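Side-chain contacts in prephenate dehydrogenase (Corynebacterium glutamicum ATCC 13032, PDB 3KTD), which probably catalyses the oxidative decarboxylation of prephenate with NAD+ or NADP+ as hydride acceptor, a step on the route to tyrosine: residues A[7-12]-A[164-169]; A[170-175]-A[180-185]; A[22-27]-A[32-37]; A[76-81]-A[104-109]. One frame throughout, in Å; residues are numbered along the deposited sequence. Where two conformers were deposited one is given.

Interaction 1: residues A[7-12]-A[164-169]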
# COMPACT_ATOMS: atom_id res chain seq x y z
N ILE A 7 -4.59 -34.24 -13.98
CA ILE A 7 -5.75 -33.74 -14.75
C ILE A 7 -6.20 -34.77 -15.81
O ILE A 7 -5.43 -35.18 -16.68
CB ILE A 7 -5.43 -32.36 -15.42
CG1 ILE A 7 -4.68 -31.41 -14.46
CG2 ILE A 7 -6.72 -31.67 -15.88
CD1 ILE A 7 -3.88 -30.33 -15.17
N SER A 8 -7.46 -35.20 -15.71
CA SER A 8 -8.01 -36.23 -16.60
C SER A 8 -8.38 -35.73 -18.01
O SER A 8 -8.72 -36.53 -18.88
CB SER A 8 -9.26 -36.84 -15.97
OG SER A 8 -10.38 -36.00 -16.17
N ARG A 9 -8.35 -34.42 -18.23
CA ARG A 9 -8.68 -33.83 -19.52
C ARG A 9 -7.56 -32.93 -20.00
O ARG A 9 -6.84 -32.36 -19.18
CB ARG A 9 -9.93 -32.96 -19.41
CG ARG A 9 -11.21 -33.67 -19.06
CD ARG A 9 -12.31 -32.65 -18.79
NE ARG A 9 -13.64 -33.24 -18.71
CZ ARG A 9 -14.15 -33.84 -17.63
NH1 ARG A 9 -13.45 -33.96 -16.51
NH2 ARG A 9 -15.38 -34.34 -17.68
N PRO A 10 -7.41 -32.79 -21.33
CA PRO A 10 -6.49 -31.76 -21.82
C PRO A 10 -7.11 -30.39 -21.56
O PRO A 10 -8.34 -30.25 -21.67
CB PRO A 10 -6.41 -32.05 -23.32
CG PRO A 10 -7.71 -32.74 -23.64
CD PRO A 10 -8.04 -33.55 -22.43
N VAL A 11 -6.30 -29.41 -21.16
CA VAL A 11 -6.80 -28.06 -20.86
C VAL A 11 -6.79 -27.20 -22.12
O VAL A 11 -5.82 -27.21 -22.87
CB VAL A 11 -5.97 -27.37 -19.75
CG1 VAL A 11 -6.42 -25.94 -19.54
CG2 VAL A 11 -6.08 -28.14 -18.45
N CYS A 12 -7.88 -26.46 -22.34
CA CYS A 12 -8.03 -25.58 -23.51
C CYS A 12 -8.24 -24.11 -23.06
O CYS A 12 -9.34 -23.74 -22.65
CB CYS A 12 -9.20 -26.05 -24.37
SG CYS A 12 -9.56 -25.04 -25.82
N TRP A 164 -20.40 -33.32 -13.19
CA TRP A 164 -20.00 -32.02 -12.64
C TRP A 164 -18.89 -32.18 -11.61
O TRP A 164 -17.94 -31.41 -11.60
CB TRP A 164 -21.16 -31.24 -12.01
CG TRP A 164 -20.74 -29.85 -11.61
CD1 TRP A 164 -20.76 -28.74 -12.39
CD2 TRP A 164 -20.18 -29.45 -10.35
NE1 TRP A 164 -20.26 -27.66 -11.69
CE2 TRP A 164 -19.90 -28.07 -10.44
CE3 TRP A 164 -19.88 -30.12 -9.16
CZ2 TRP A 164 -19.34 -27.34 -9.39
CZ3 TRP A 164 -19.33 -29.40 -8.11
CH2 TRP A 164 -19.06 -28.02 -8.23
N ILE A 165 -19.01 -33.19 -10.75
CA ILE A 165 -17.97 -33.45 -9.76
C ILE A 165 -16.64 -33.69 -10.49
O ILE A 165 -15.59 -33.24 -10.03
CB ILE A 165 -18.34 -34.64 -8.83
CG1 ILE A 165 -19.56 -34.29 -7.97
CG2 ILE A 165 -17.16 -35.00 -7.91
CD1 ILE A 165 -20.06 -35.41 -7.04
N SER A 166 -16.70 -34.36 -11.64
CA SER A 166 -15.51 -34.66 -12.44
C SER A 166 -14.85 -33.40 -13.02
O SER A 166 -13.62 -33.33 -13.11
CB SER A 166 -15.88 -35.63 -13.56
OG SER A 166 -14.85 -35.73 -14.51
N ILE A 167 -15.66 -32.43 -13.45
CA ILE A 167 -15.14 -31.16 -13.96
C ILE A 167 -14.50 -30.38 -12.81
O ILE A 167 -13.39 -29.84 -12.94
CB ILE A 167 -16.24 -30.30 -14.58
CG1 ILE A 167 -16.77 -30.94 -15.87
CG2 ILE A 167 -15.72 -28.91 -14.90
CD1 ILE A 167 -18.06 -30.32 -16.37
N TRP A 168 -15.19 -30.35 -11.68
CA TRP A 168 -14.69 -29.65 -10.51
C TRP A 168 -13.32 -30.18 -10.10
O TRP A 168 -12.42 -29.38 -9.82
CB TRP A 168 -15.68 -29.81 -9.35
CG TRP A 168 -15.25 -29.13 -8.11
CD1 TRP A 168 -15.53 -27.85 -7.75
CD2 TRP A 168 -14.49 -29.70 -7.05
NE1 TRP A 168 -14.97 -27.58 -6.52
CE2 TRP A 168 -14.33 -28.70 -6.07
CE3 TRP A 168 -13.92 -30.95 -6.83
CZ2 TRP A 168 -13.63 -28.92 -4.90
CZ3 TRP A 168 -13.21 -31.17 -5.65
CH2 TRP A 168 -13.08 -30.16 -4.70
N LYS A 169 -13.16 -31.50 -10.08
CA LYS A 169 -11.88 -32.11 -9.73
C LYS A 169 -10.76 -31.63 -10.65
O LYS A 169 -9.75 -31.12 -10.17
CB LYS A 169 -11.97 -33.63 -9.72
CG LYS A 169 -12.70 -34.16 -8.49
CD LYS A 169 -12.61 -35.69 -8.31
CE LYS A 169 -13.64 -36.47 -9.11
NZ LYS A 169 -13.75 -37.85 -8.57
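The guanidinium group of R9 meets helix 162-177 in two ways: I167 CG1 lies over one face, displaced toward the rim, and S166 OG sits at the edge, close to its plane. The edge contact is a nearly straight hydrogen bond, R9 NH1 to S166 OG at 3.0 Å with an N-H...O angle of 163°. The face contact is looser, R9 NH2 lying 4.1 Å from I167 CG1, and is ordinary van der Waals packing of a flat cation on a methylene. R9 can make both because its chain runs extended from CG to NE and then turns its flat end at chi4 (81°). On the helix, the S166 hydroxyl swings opposite its own backbone N (chi1 168°), which directs OG to the arginine. Serine suits this partly exposed turn, being short and able to accept a bond, while I167 behind it is buried and also packs on V121 of strand 120-125.

S166 is a secondary partner for the arginine. R9 NH1 also forms a salt bridge with D170 OD2, one turn further along the same helix, and R9 NE forms another with D69 OD2. The cation is thus held between two acids, D170 and D69, which probably steadies its charge, and the same D170 oxygen also takes a hydrogen bond from S8 OG. Arginine fits here because its separate N-H groups can serve several acceptors at once. The arrangement ties the lead-in to strand 11-14 to a helix packed on the sheet, at the margin of a Rossmann-type dinucleotide-binding domain.

Interaction 2: residues A[170-175]-A[180-185]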
# COMPACT_ATOMS: atom_id res chain seq x y z
N ASP A 170 -10.95 -31.76 -11.96
CA ASP A 170 -9.93 -31.30 -12.91
C ASP A 170 -9.53 -29.82 -12.71
O ASP A 170 -8.36 -29.47 -12.83
CB ASP A 170 -10.37 -31.55 -14.35
CG ASP A 170 -10.20 -33.01 -14.80
OD1 ASP A 170 -9.42 -33.77 -14.18
OD2 ASP A 170 -10.84 -33.39 -15.79
N VAL A 171 -10.49 -28.96 -12.38
CA VAL A 171 -10.18 -27.55 -12.16
C VAL A 171 -9.26 -27.40 -10.96
O VAL A 171 -8.31 -26.61 -10.97
CB VAL A 171 -11.46 -26.70 -11.95
CG1 VAL A 171 -11.12 -25.33 -11.37
CG2 VAL A 171 -12.23 -26.56 -13.26
N VAL A 172 -9.54 -28.17 -9.91
CA VAL A 172 -8.73 -28.12 -8.71
C VAL A 172 -7.35 -28.74 -8.97
O VAL A 172 -6.32 -28.20 -8.54
CB VAL A 172 -9.44 -28.85 -7.56
CG1 VAL A 172 -8.57 -28.86 -6.33
CG2 VAL A 172 -10.75 -28.16 -7.27
N GLN A 173 -7.34 -29.86 -9.69
CA GLN A 173 -6.08 -30.50 -10.05
C GLN A 173 -5.23 -29.58 -10.90
O GLN A 173 -4.01 -29.57 -10.76
CB GLN A 173 -6.34 -31.82 -10.80
CG GLN A 173 -6.80 -32.93 -9.89
CD GLN A 173 -5.81 -33.18 -8.79
OE1 GLN A 173 -6.10 -32.93 -7.61
NE2 GLN A 173 -4.61 -33.60 -9.16
N MSE A 174 -5.88 -28.82 -11.78
CA MSE A 174 -5.21 -27.84 -12.64
C MSE A 174 -4.56 -26.74 -11.78
O MSE A 174 -3.35 -26.49 -11.89
CB MSE A 174 -6.20 -27.23 -13.63
CG MSE A 174 -5.57 -26.39 -14.73
SE MSE A 174 -6.83 -25.33 -15.76
CE MSE A 174 -7.46 -24.12 -14.37
N ALA A 175 -5.35 -26.10 -10.93
CA ALA A 175 -4.85 -25.04 -10.04
C ALA A 175 -3.70 -25.55 -9.17
O ALA A 175 -2.72 -24.83 -8.93
CB ALA A 175 -5.96 -24.50 -9.17
N ALA A 180 -0.57 -23.58 -7.07
CA ALA A 180 -1.51 -22.71 -6.36
C ALA A 180 -2.04 -23.36 -5.09
O ALA A 180 -1.89 -24.56 -4.88
CB ALA A 180 -2.66 -22.31 -7.25
N GLU A 181 -2.63 -22.54 -4.25
CA GLU A 181 -3.29 -23.00 -3.05
C GLU A 181 -4.78 -22.83 -3.35
O GLU A 181 -5.26 -21.71 -3.49
CB GLU A 181 -2.86 -22.17 -1.85
CG GLU A 181 -1.34 -22.20 -1.58
CD GLU A 181 -0.94 -21.52 -0.26
OE1 GLU A 181 -1.79 -20.86 0.39
OE2 GLU A 181 0.24 -21.66 0.13
N VAL A 182 -5.49 -23.95 -3.49
CA VAL A 182 -6.90 -23.88 -3.86
C VAL A 182 -7.75 -23.64 -2.64
O VAL A 182 -7.76 -24.44 -1.73
CB VAL A 182 -7.39 -25.15 -4.55
CG1 VAL A 182 -8.86 -24.99 -4.92
CG2 VAL A 182 -6.54 -25.47 -5.78
N VAL A 183 -8.47 -22.51 -2.62
CA VAL A 183 -9.40 -22.18 -1.56
C VAL A 183 -10.80 -22.28 -2.14
O VAL A 183 -11.11 -21.60 -3.11
CB VAL A 183 -9.21 -20.74 -1.07
CG1 VAL A 183 -10.26 -20.38 -0.04
CG2 VAL A 183 -7.84 -20.57 -0.50
N PRO A 184 -11.65 -23.13 -1.56
CA PRO A 184 -12.99 -23.22 -2.10
C PRO A 184 -13.88 -22.13 -1.52
O PRO A 184 -13.75 -21.78 -0.35
CB PRO A 184 -13.45 -24.58 -1.62
CG PRO A 184 -12.78 -24.73 -0.30
CD PRO A 184 -11.47 -24.00 -0.39
N SER A 185 -14.78 -21.59 -2.35
CA SER A 185 -15.74 -20.58 -1.88
C SER A 185 -16.96 -20.52 -2.77
O SER A 185 -16.86 -20.70 -3.97
CB SER A 185 -15.08 -19.20 -1.83
OG SER A 185 -16.03 -18.19 -1.51
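V172 and V182 both carry CG1 opposite their own backbone N (chi1 177° and -179°), and this sets V172 CG1 against the two methyls of V182. The side chains cross at about a right angle, with V172 CG1 4.0 Å from V182 CG2. They join the last two elements of a beta-alpha-beta unit, in which strand 146-149 is followed by helix 162-177 and then by strand 181-184, parallel to the first strand and beside it in the sheet.

The same torsion of V182 leaves CG2 opposite the carbonyl carbon, where it also reaches A175 CB at 3.6 Å, one helical turn beyond V172. One beta-branched residue of the strand thus meets two helix residues spaced by three. Valine suits the strand and presents two compact methyls; alanine, on the helical side, lets the backbone come close to the sheet. All four touching residues are buried, and apolar side chains cost nothing in unsatisfied polar groups there.

Around the contact, V182 also touches V149 and V172 touches V340 of strand 337-340. V183, next along the strand, packs on L218 of the second subunit, so this strand contributes to both the domain interior and the dimer interface.

Where the chain leaves the helix, the backbone closes on itself: A180 N donates to A175 O over 3.1 Å, bent to 143° at the hydrogen.

Interaction 3: residues A[22-27]-A[32-37]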
# COMPACT_ATOMS: atom_id res chain seq x y z
N SER A 22 0.28 -17.32 -18.88
CA SER A 22 1.01 -17.86 -17.73
C SER A 22 0.55 -19.27 -17.36
O SER A 22 1.35 -20.08 -16.90
CB SER A 22 0.80 -16.96 -16.51
OG SER A 22 1.47 -15.74 -16.67
N LEU A 23 -0.74 -19.53 -17.53
CA LEU A 23 -1.30 -20.83 -17.26
C LEU A 23 -0.81 -21.82 -18.31
O LEU A 23 -0.41 -22.92 -17.98
CB LEU A 23 -2.83 -20.76 -17.24
CG LEU A 23 -3.61 -22.04 -16.95
CD1 LEU A 23 -3.40 -22.50 -15.51
CD2 LEU A 23 -5.08 -21.83 -17.24
N LEU A 24 -0.82 -21.41 -19.58
CA LEU A 24 -0.37 -22.27 -20.67
C LEU A 24 1.09 -22.64 -20.45
O LEU A 24 1.47 -23.81 -20.61
CB LEU A 24 -0.51 -21.56 -22.02
CG LEU A 24 0.01 -22.28 -23.27
CD1 LEU A 24 -0.92 -23.37 -23.71
CD2 LEU A 24 0.21 -21.30 -24.41
N ARG A 25 1.89 -21.65 -20.07
CA ARG A 25 3.32 -21.87 -19.87
C ARG A 25 3.59 -22.82 -18.71
O ARG A 25 4.42 -23.73 -18.84
CB ARG A 25 4.06 -20.55 -19.62
CG ARG A 25 4.23 -19.64 -20.83
CD ARG A 25 4.93 -18.35 -20.39
NE ARG A 25 5.24 -17.42 -21.48
CZ ARG A 25 6.25 -17.57 -22.33
NH1 ARG A 25 7.06 -18.62 -22.27
NH2 ARG A 25 6.45 -16.66 -23.28
N ASP A 26 2.91 -22.61 -17.58
CA ASP A 26 3.12 -23.46 -16.39
C ASP A 26 2.63 -24.89 -16.63
O ASP A 26 3.26 -25.84 -16.16
CB ASP A 26 2.45 -22.86 -15.15
CG ASP A 26 3.24 -21.70 -14.54
OD1 ASP A 26 4.47 -21.59 -14.79
OD2 ASP A 26 2.63 -20.89 -13.78
N LEU A 27 1.51 -25.04 -17.33
CA LEU A 27 0.97 -26.35 -17.65
C LEU A 27 1.88 -27.10 -18.60
O LEU A 27 2.00 -28.33 -18.53
CB LEU A 27 -0.42 -26.25 -18.26
CG LEU A 27 -1.57 -25.93 -17.30
CD1 LEU A 27 -2.87 -25.78 -18.06
CD2 LEU A 27 -1.71 -27.00 -16.21
N HIS A 32 1.72 -31.17 -18.85
CA HIS A 32 0.32 -31.57 -19.02
C HIS A 32 -0.18 -31.16 -20.41
O HIS A 32 0.23 -30.13 -20.93
CB HIS A 32 -0.57 -30.90 -17.95
CG HIS A 32 -0.32 -31.38 -16.56
ND1 HIS A 32 0.41 -30.66 -15.64
CD2 HIS A 32 -0.72 -32.51 -15.91
CE1 HIS A 32 0.46 -31.32 -14.50
NE2 HIS A 32 -0.22 -32.44 -14.63
N SER A 33 -1.09 -31.95 -20.98
CA SER A 33 -1.67 -31.66 -22.29
C SER A 33 -2.44 -30.35 -22.26
O SER A 33 -3.39 -30.20 -21.49
CB SER A 33 -2.62 -32.81 -22.69
OG SER A 33 -3.18 -32.58 -23.96
N VAL A 34 -2.04 -29.39 -23.09
CA VAL A 34 -2.68 -28.08 -23.13
C VAL A 34 -2.53 -27.37 -24.47
O VAL A 34 -1.52 -27.53 -25.17
CB VAL A 34 -2.12 -27.16 -22.02
CG1 VAL A 34 -0.63 -26.89 -22.25
CG2 VAL A 34 -2.89 -25.86 -21.94
N PHE A 35 -3.54 -26.58 -24.83
CA PHE A 35 -3.52 -25.78 -26.05
C PHE A 35 -4.44 -24.57 -25.85
O PHE A 35 -5.22 -24.54 -24.91
CB PHE A 35 -3.91 -26.63 -27.28
CG PHE A 35 -5.33 -27.13 -27.27
CD1 PHE A 35 -5.72 -28.14 -26.41
CD2 PHE A 35 -6.25 -26.62 -28.16
CE1 PHE A 35 -7.03 -28.61 -26.41
CE2 PHE A 35 -7.57 -27.08 -28.17
CZ PHE A 35 -7.96 -28.07 -27.29
N GLY A 36 -4.34 -23.57 -26.71
CA GLY A 36 -5.14 -22.36 -26.50
C GLY A 36 -5.34 -21.45 -27.69
O GLY A 36 -4.82 -21.69 -28.78
N TYR A 37 -6.11 -20.39 -27.46
CA TYR A 37 -6.48 -19.44 -28.49
C TYR A 37 -6.15 -18.02 -28.08
O TYR A 37 -6.43 -17.61 -26.95
CB TYR A 37 -7.98 -19.59 -28.79
CG TYR A 37 -8.66 -18.36 -29.36
CD1 TYR A 37 -8.46 -17.97 -30.68
CD2 TYR A 37 -9.52 -17.60 -28.58
CE1 TYR A 37 -9.08 -16.85 -31.21
CE2 TYR A 37 -10.14 -16.48 -29.10
CZ TYR A 37 -9.92 -16.10 -30.41
OH TYR A 37 -10.54 -14.98 -30.92
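H32 N gives its hydrogen to L27 O across 2.9 Å, with an N-H...O angle of 154°. A carbonyl near the end of helix 18-29, where the regular helical donors run out, is thereby satisfied by the turn that follows.

Beyond this bond the contact is aliphatic. V34 has CG1 in the crowded position between its backbone N and carbonyl carbon (chi1 64°), a torsion that turns CG1 to L24 CD1 and L27 CB, and CG2 to the CD1 atoms of both leucines. V34 CG2 lies 3.6 Å from L24 CD1 and V34 CG1 is 4.0 Å from L27 CB. L27 crosses V34 at about a right angle, its CD1 3.9 Å from V34 CG2. This is the first beta-alpha-beta unit of a Rossmann-type domain, strand 11-14, helix 18-29 and strand 34-37; the glycine-rich turn between the first strand and the helix fits a dinucleotide-binding loop. The axes of helix segment 22-27 and strand 34-37 run nearly antiparallel (161°) and come within 8.6 Å.

Leucines suit the helix because their branched ends reach from it down to the sheet: L24 also packs on I13, and L27 on V11. F35 points to the other face of the sheet, where its ring makes a cation-pi contact with R64.

Interaction 4: residues A[76-81]-A[104-109]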
# COMPACT_ATOMS: atom_id res chain seq x y z
N VAL A 76 -10.31 -14.45 -19.98
CA VAL A 76 -10.59 -13.14 -20.56
C VAL A 76 -11.16 -12.19 -19.51
O VAL A 76 -11.52 -12.62 -18.41
CB VAL A 76 -11.56 -13.30 -21.74
CG1 VAL A 76 -10.92 -14.14 -22.84
CG2 VAL A 76 -12.86 -13.91 -21.27
N PRO A 77 -11.21 -10.88 -19.82
CA PRO A 77 -11.81 -9.94 -18.87
C PRO A 77 -13.33 -10.07 -18.81
O PRO A 77 -13.94 -10.57 -19.76
CB PRO A 77 -11.41 -8.57 -19.42
CG PRO A 77 -11.12 -8.80 -20.86
CD PRO A 77 -10.57 -10.19 -20.96
N MSE A 78 -13.92 -9.60 -17.72
CA MSE A 78 -15.36 -9.73 -17.49
C MSE A 78 -16.17 -9.29 -18.72
O MSE A 78 -17.12 -9.98 -19.10
CB MSE A 78 -15.79 -8.96 -16.23
CG MSE A 78 -17.31 -8.96 -15.92
SE MSE A 78 -18.16 -10.70 -15.53
CE MSE A 78 -20.04 -10.23 -15.88
N THR A 79 -15.77 -8.19 -19.37
CA THR A 79 -16.53 -7.67 -20.52
C THR A 79 -16.55 -8.62 -21.71
O THR A 79 -17.39 -8.50 -22.59
CB THR A 79 -15.98 -6.30 -21.00
OG1 THR A 79 -14.72 -6.47 -21.66
CG2 THR A 79 -15.85 -5.30 -19.82
N ALA A 80 -15.61 -9.56 -21.74
CA ALA A 80 -15.51 -10.52 -22.83
C ALA A 80 -16.22 -11.83 -22.53
O ALA A 80 -16.48 -12.60 -23.44
CB ALA A 80 -14.06 -10.78 -23.15
N ILE A 81 -16.56 -12.08 -21.27
CA ILE A 81 -17.16 -13.35 -20.83
C ILE A 81 -18.40 -13.81 -21.61
O ILE A 81 -18.41 -14.92 -22.14
CB ILE A 81 -17.50 -13.32 -19.31
CG1 ILE A 81 -16.24 -13.58 -18.49
CG2 ILE A 81 -18.52 -14.37 -18.95
CD1 ILE A 81 -15.75 -15.02 -18.60
N LYS A 104 -17.42 -13.05 -9.16
CA LYS A 104 -17.97 -14.39 -9.42
C LYS A 104 -19.49 -14.45 -9.57
O LYS A 104 -19.99 -15.23 -10.38
CB LYS A 104 -17.50 -15.34 -8.32
CG LYS A 104 -16.07 -15.80 -8.49
CD LYS A 104 -16.00 -16.97 -9.43
CE LYS A 104 -14.89 -16.82 -10.43
NZ LYS A 104 -15.17 -15.72 -11.38
N THR A 105 -20.22 -13.68 -8.78
CA THR A 105 -21.68 -13.71 -8.88
C THR A 105 -22.14 -13.31 -10.27
O THR A 105 -23.03 -13.95 -10.84
CB THR A 105 -22.36 -12.80 -7.84
OG1 THR A 105 -22.07 -13.26 -6.52
CG2 THR A 105 -23.88 -12.79 -8.04
N ALA A 106 -21.53 -12.27 -10.83
CA ALA A 106 -21.93 -11.78 -12.15
C ALA A 106 -21.77 -12.86 -13.23
O ALA A 106 -22.59 -12.96 -14.15
CB ALA A 106 -21.16 -10.52 -12.51
N VAL A 107 -20.72 -13.67 -13.09
CA VAL A 107 -20.44 -14.73 -14.06
C VAL A 107 -21.40 -15.90 -13.88
O VAL A 107 -22.01 -16.36 -14.85
CB VAL A 107 -18.99 -15.25 -13.94
CG1 VAL A 107 -18.74 -16.41 -14.87
CG2 VAL A 107 -18.04 -14.13 -14.24
N TYR A 108 -21.54 -16.37 -12.65
CA TYR A 108 -22.43 -17.49 -12.37
C TYR A 108 -23.85 -17.19 -12.89
O TYR A 108 -24.46 -18.03 -13.55
CB TYR A 108 -22.40 -17.82 -10.88
CG TYR A 108 -23.04 -19.13 -10.47
CD1 TYR A 108 -22.90 -20.28 -11.26
CD2 TYR A 108 -23.74 -19.24 -9.28
CE1 TYR A 108 -23.48 -21.49 -10.88
CE2 TYR A 108 -24.33 -20.44 -8.88
CZ TYR A 108 -24.19 -21.57 -9.68
OH TYR A 108 -24.76 -22.76 -9.30
N ASP A 109 -24.34 -15.98 -12.61
CA ASP A 109 -25.62 -15.51 -13.12
C ASP A 109 -25.69 -15.63 -14.65
O ASP A 109 -26.67 -16.15 -15.20
CB ASP A 109 -25.85 -14.04 -12.75
CG ASP A 109 -26.23 -13.84 -11.31
OD1 ASP A 109 -26.56 -14.82 -10.61
OD2 ASP A 109 -26.22 -12.69 -10.87
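M78, present as selenomethionine, and V107 lie alongside one another but run in opposite directions, each side chain sliding past the other as it leaves its own backbone. M78 CG stands opposite the backbone N (chi1 177°), and the chain then bends at chi2 (64°), which carries the selenium and the terminal methyl across the gap. M78 SE passes V107 CG2 at 3.7 Å, while M78 CE reaches further and settles 3.6 Å from A106 CB. The end of this one long chain therefore covers two consecutive residues of the second helix.

V107 holds CG2 opposite its carbonyl carbon, which is the branch that meets the selenium. Near its other methyl, I81 CG2 comes to 4.6 Å from V107 CG1 without a close contact. The residue types divide the work sensibly. The unbranched, flexible chain at 78 is long enough to reach from one segment to the next, the small A106 offers a methyl and a stretch of backbone to lie against, and the beta-branched V107 fills the buried side. No hydrogen bond crosses between the segments, and the contact rests on apolar van der Waals packing.

M78 also touches V101, and V107 packs on Y120 of strand 120-125. Helices 78-91 and 105-113 follow the neighbouring parallel strands 71-74 and 97-99, so their N-terminal ends meet beside the sheet. On another side of the second helix, T105 and Y108 pack on V187 of helix 187-214, with T105 OG1 hydrogen-bonded to D191.

In the fold
Interactions 2 and 3 are buried joints of two beta-alpha-beta units: each combines aliphatic packing between a helix and its following strand with one backbone bond at the turn. Interactions 1 and 4 are only partly buried. Interaction 1 is polar and charged, interaction 4 wholly apolar and between two helices. Interactions 1 and 2 share helix 162-177, D170 lying at their junction. M174 of that helix packs on L23 and L27, joining interactions 2 and 3, while V11 pairs by backbone with S33 and F35, joining interactions 1 and 3. Interaction 4 stands apart, its nearest atoms about 7 Å from those of each of the others.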